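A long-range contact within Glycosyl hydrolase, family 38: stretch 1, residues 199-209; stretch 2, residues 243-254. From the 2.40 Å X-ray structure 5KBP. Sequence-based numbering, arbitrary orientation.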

# COMPACT_ATOMS: atom_id res chain seq x y z
N GLU A 199 14.02 -16.28 28.38
CA GLU A 199 14.06 -15.60 29.67
C GLU A 199 14.69 -16.50 30.74
O GLU A 199 14.02 -17.03 31.64
CB GLU A 199 12.66 -15.14 30.09
CG GLU A 199 11.96 -14.28 29.04
CD GLU A 199 10.76 -13.54 29.59
OE1 GLU A 199 10.83 -13.08 30.75
OE2 GLU A 199 9.75 -13.42 28.87
N ILE A 200 16.00 -16.66 30.62
CA ILE A 200 16.78 -17.44 31.58
C ILE A 200 16.92 -16.63 32.87
O ILE A 200 17.40 -15.49 32.84
CB ILE A 200 18.15 -17.81 31.01
CG1 ILE A 200 17.99 -18.67 29.75
CG2 ILE A 200 18.99 -18.53 32.05
CD1 ILE A 200 19.30 -18.99 29.05
N PRO A 201 16.50 -17.18 34.01
CA PRO A 201 16.59 -16.42 35.26
C PRO A 201 18.03 -16.11 35.64
O PRO A 201 18.92 -16.97 35.55
CB PRO A 201 15.93 -17.35 36.29
CG PRO A 201 15.05 -18.24 35.49
CD PRO A 201 15.77 -18.44 34.18
N SER A 202 18.26 -14.87 36.07
CA SER A 202 19.55 -14.44 36.60
C SER A 202 19.56 -14.36 38.12
O SER A 202 20.38 -13.64 38.69
CB SER A 202 19.95 -13.10 35.99
OG SER A 202 19.01 -12.09 36.32
N GLU A 203 18.64 -15.06 38.78
CA GLU A 203 18.60 -15.15 40.23
C GLU A 203 18.68 -16.62 40.64
O GLU A 203 18.19 -17.50 39.94
CB GLU A 203 17.33 -14.51 40.80
CG GLU A 203 17.26 -13.00 40.59
CD GLU A 203 18.48 -12.28 41.12
OE1 GLU A 203 19.10 -11.49 40.37
OE2 GLU A 203 18.84 -12.50 42.30
N LYS A 204 19.30 -16.85 41.80
CA LYS A 204 19.68 -18.21 42.20
C LYS A 204 18.47 -19.14 42.27
O LYS A 204 18.44 -20.18 41.61
CB LYS A 204 20.40 -18.17 43.55
CG LYS A 204 20.82 -19.53 44.07
CD LYS A 204 21.56 -19.42 45.39
CE LYS A 204 22.07 -20.77 45.86
NZ LYS A 204 20.97 -21.75 46.03
N GLU A 205 17.47 -18.78 43.08
CA GLU A 205 16.35 -19.68 43.31
C GLU A 205 15.56 -19.93 42.03
O GLU A 205 15.20 -21.07 41.73
CB GLU A 205 15.43 -19.11 44.40
CG GLU A 205 16.05 -19.08 45.78
CD GLU A 205 16.59 -20.43 46.21
OE1 GLU A 205 17.81 -20.53 46.46
OE2 GLU A 205 15.80 -21.39 46.28
N ALA A 206 15.29 -18.87 41.27
CA ALA A 206 14.54 -19.04 40.02
C ALA A 206 15.33 -19.85 39.00
O ALA A 206 14.75 -20.60 38.22
CB ALA A 206 14.18 -17.67 39.45
N ALA A 207 16.66 -19.71 39.00
CA ALA A 207 17.47 -20.44 38.02
C ALA A 207 17.46 -21.94 38.29
O ALA A 207 17.48 -22.74 37.34
CB ALA A 207 18.91 -19.91 38.04
N ILE A 208 17.43 -22.34 39.56
CA ILE A 208 17.46 -23.76 39.90
C ILE A 208 16.22 -24.47 39.37
O ILE A 208 16.31 -25.47 38.66
CB ILE A 208 17.61 -23.95 41.42
CG1 ILE A 208 18.96 -23.39 41.89
CG2 ILE A 208 17.48 -25.41 41.79
CD1 ILE A 208 19.10 -23.33 43.40
N ALA A 209 15.04 -23.95 39.72
CA ALA A 209 13.80 -24.54 39.23
C ALA A 209 13.70 -24.45 37.71
O ALA A 209 13.09 -25.32 37.08
CB ALA A 209 12.59 -23.87 39.88
N THR A 243 24.18 -12.60 29.72
CA THR A 243 25.53 -12.93 30.15
C THR A 243 25.56 -13.29 31.64
O THR A 243 26.22 -14.26 32.03
CB THR A 243 26.48 -11.77 29.86
OG1 THR A 243 26.86 -11.80 28.47
CG2 THR A 243 27.73 -11.84 30.72
N LYS A 244 24.86 -12.52 32.46
CA LYS A 244 24.81 -12.80 33.90
C LYS A 244 24.13 -14.14 34.18
O LYS A 244 24.61 -14.92 35.01
CB LYS A 244 24.09 -11.67 34.63
CG LYS A 244 23.91 -11.90 36.12
CD LYS A 244 23.15 -10.75 36.75
CE LYS A 244 22.95 -10.96 38.24
NZ LYS A 244 22.23 -9.81 38.86
N ALA A 245 23.02 -14.42 33.49
CA ALA A 245 22.28 -15.64 33.76
C ALA A 245 23.07 -16.88 33.38
O ALA A 245 22.98 -17.93 34.04
CB ALA A 245 20.94 -15.62 33.03
N ILE A 246 23.87 -16.79 32.31
CA ILE A 246 24.65 -17.94 31.87
C ILE A 246 25.78 -18.24 32.84
O ILE A 246 26.08 -19.40 33.14
CB ILE A 246 25.16 -17.71 30.43
CG1 ILE A 246 23.99 -17.72 29.45
CG2 ILE A 246 26.20 -18.76 30.05
CD1 ILE A 246 24.40 -17.47 28.02
N ALA A 247 26.43 -17.19 33.36
CA ALA A 247 27.49 -17.39 34.35
C ALA A 247 26.93 -17.97 35.64
O ALA A 247 27.58 -18.80 36.29
CB ALA A 247 28.22 -16.08 34.62
N LEU A 248 25.73 -17.55 36.03
CA LEU A 248 25.09 -18.12 37.21
C LEU A 248 24.79 -19.60 37.01
O LEU A 248 24.94 -20.40 37.94
CB LEU A 248 23.80 -17.36 37.54
CG LEU A 248 22.91 -17.95 38.64
CD1 LEU A 248 23.61 -17.89 39.99
CD2 LEU A 248 21.56 -17.25 38.68
N ALA A 249 24.38 -19.98 35.80
CA ALA A 249 24.07 -21.38 35.53
C ALA A 249 25.32 -22.25 35.63
O ALA A 249 25.27 -23.35 36.20
CB ALA A 249 23.42 -21.52 34.16
N ASN A 250 26.44 -21.78 35.08
CA ASN A 250 27.70 -22.51 35.23
C ASN A 250 28.11 -22.61 36.69
O ASN A 250 28.75 -23.59 37.09
CB ASN A 250 28.80 -21.84 34.41
CG ASN A 250 28.65 -22.07 32.92
OD1 ASN A 250 28.44 -23.20 32.47
ND2 ASN A 250 28.74 -21.00 32.14
N GLU A 251 27.76 -21.61 37.50
CA GLU A 251 28.11 -21.63 38.91
C GLU A 251 27.24 -22.62 39.68
O GLU A 251 27.72 -23.29 40.60
CB GLU A 251 27.98 -20.22 39.49
CG GLU A 251 27.98 -20.15 41.00
CD GLU A 251 27.53 -18.79 41.51
OE1 GLU A 251 27.26 -17.90 40.68
OE2 GLU A 251 27.43 -18.62 42.75
N LEU A 252 25.96 -22.73 39.31
CA LEU A 252 25.03 -23.54 40.09
C LEU A 252 25.09 -25.01 39.71
O LEU A 252 24.94 -25.88 40.58
CB LEU A 252 23.60 -23.01 39.93
CG LEU A 252 23.34 -21.61 40.47
CD1 LEU A 252 21.84 -21.33 40.56
CD2 LEU A 252 24.01 -21.42 41.83
N PHE A 253 25.29 -25.33 38.43
CA PHE A 253 25.20 -26.71 37.98
C PHE A 253 26.56 -27.22 37.51
O PHE A 253 26.96 -26.95 36.36
CB PHE A 253 24.16 -26.84 36.86
CG PHE A 253 22.76 -26.56 37.32
CD1 PHE A 253 21.97 -27.57 37.85
CD2 PHE A 253 22.24 -25.27 37.25
CE1 PHE A 253 20.68 -27.31 38.28
CE2 PHE A 253 20.95 -25.01 37.69
CZ PHE A 253 20.17 -26.03 38.20
N PRO A 254 27.30 -27.95 38.34
CA PRO A 254 28.65 -28.38 37.95
C PRO A 254 28.68 -29.46 36.89
O PRO A 254 29.70 -29.61 36.21
CB PRO A 254 29.25 -28.88 39.28
CG PRO A 254 28.33 -28.37 40.36
CD PRO A 254 26.98 -28.31 39.73
O HOH W 1 20.74 -19.23 35.02

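The contact between the loop and first helical turn of residues 199–209 and the helix 243–252 is mainly apolar, with no direct hydrogen bond across it, and centres on Ser202, Leu248 and Ala245. The two helices cross at 71° with their axes no nearer than 10.4 Å, so the tightest backbone approach is made by the loop instead: the CA atoms of Ser202 and Ala245 lie 4.1 Å apart. At this close approach, Ala245 presents its methyl group to the loop. Its CB points toward the loop and meets Ile200 CG2 at 3.6 Å, Pro201 O at 3.5 Å and Ser202 CA at 4.0 Å. Ser202 itself points sideways, and its CB lies 4.0 Å from CD of the extended Lys244 side chain. That extension also carries Lys244 NZ to 3.9 Å from Glu203 OE1, a long salt bridge at the exposed margin.

Leu248, one turn beyond Lys244, directs its side chain at the start of the other helix. Its CD2 packs against the backbone leading into that helix, 3.6 Å from Ser202 C and 3.5 Å from Glu203 C, and touches Ala207 CB at 3.8 Å. Glu203 is the N-cap residue, and Glu203 O accepts a hydrogen bond from Ala207 N (2.8 Å), which belongs to the first turn that Leu248 covers. A further turn along, Leu252, which covers about as much surface as Ala245, extends the apolar seam, its CD1 reaching Lys204 O at 3.7 Å and Ile208 CG1 at 3.8 Å. Phe253 then closes this end with its ring edge, CZ lying 3.9 Å from Ile208 CA.

The backbones are also linked through a water molecule, which donates to both Pro201 O (2.9 Å from the water O) and Ala245 O (2.8 Å from the water O), bridging the two beside the Ala245 methyl.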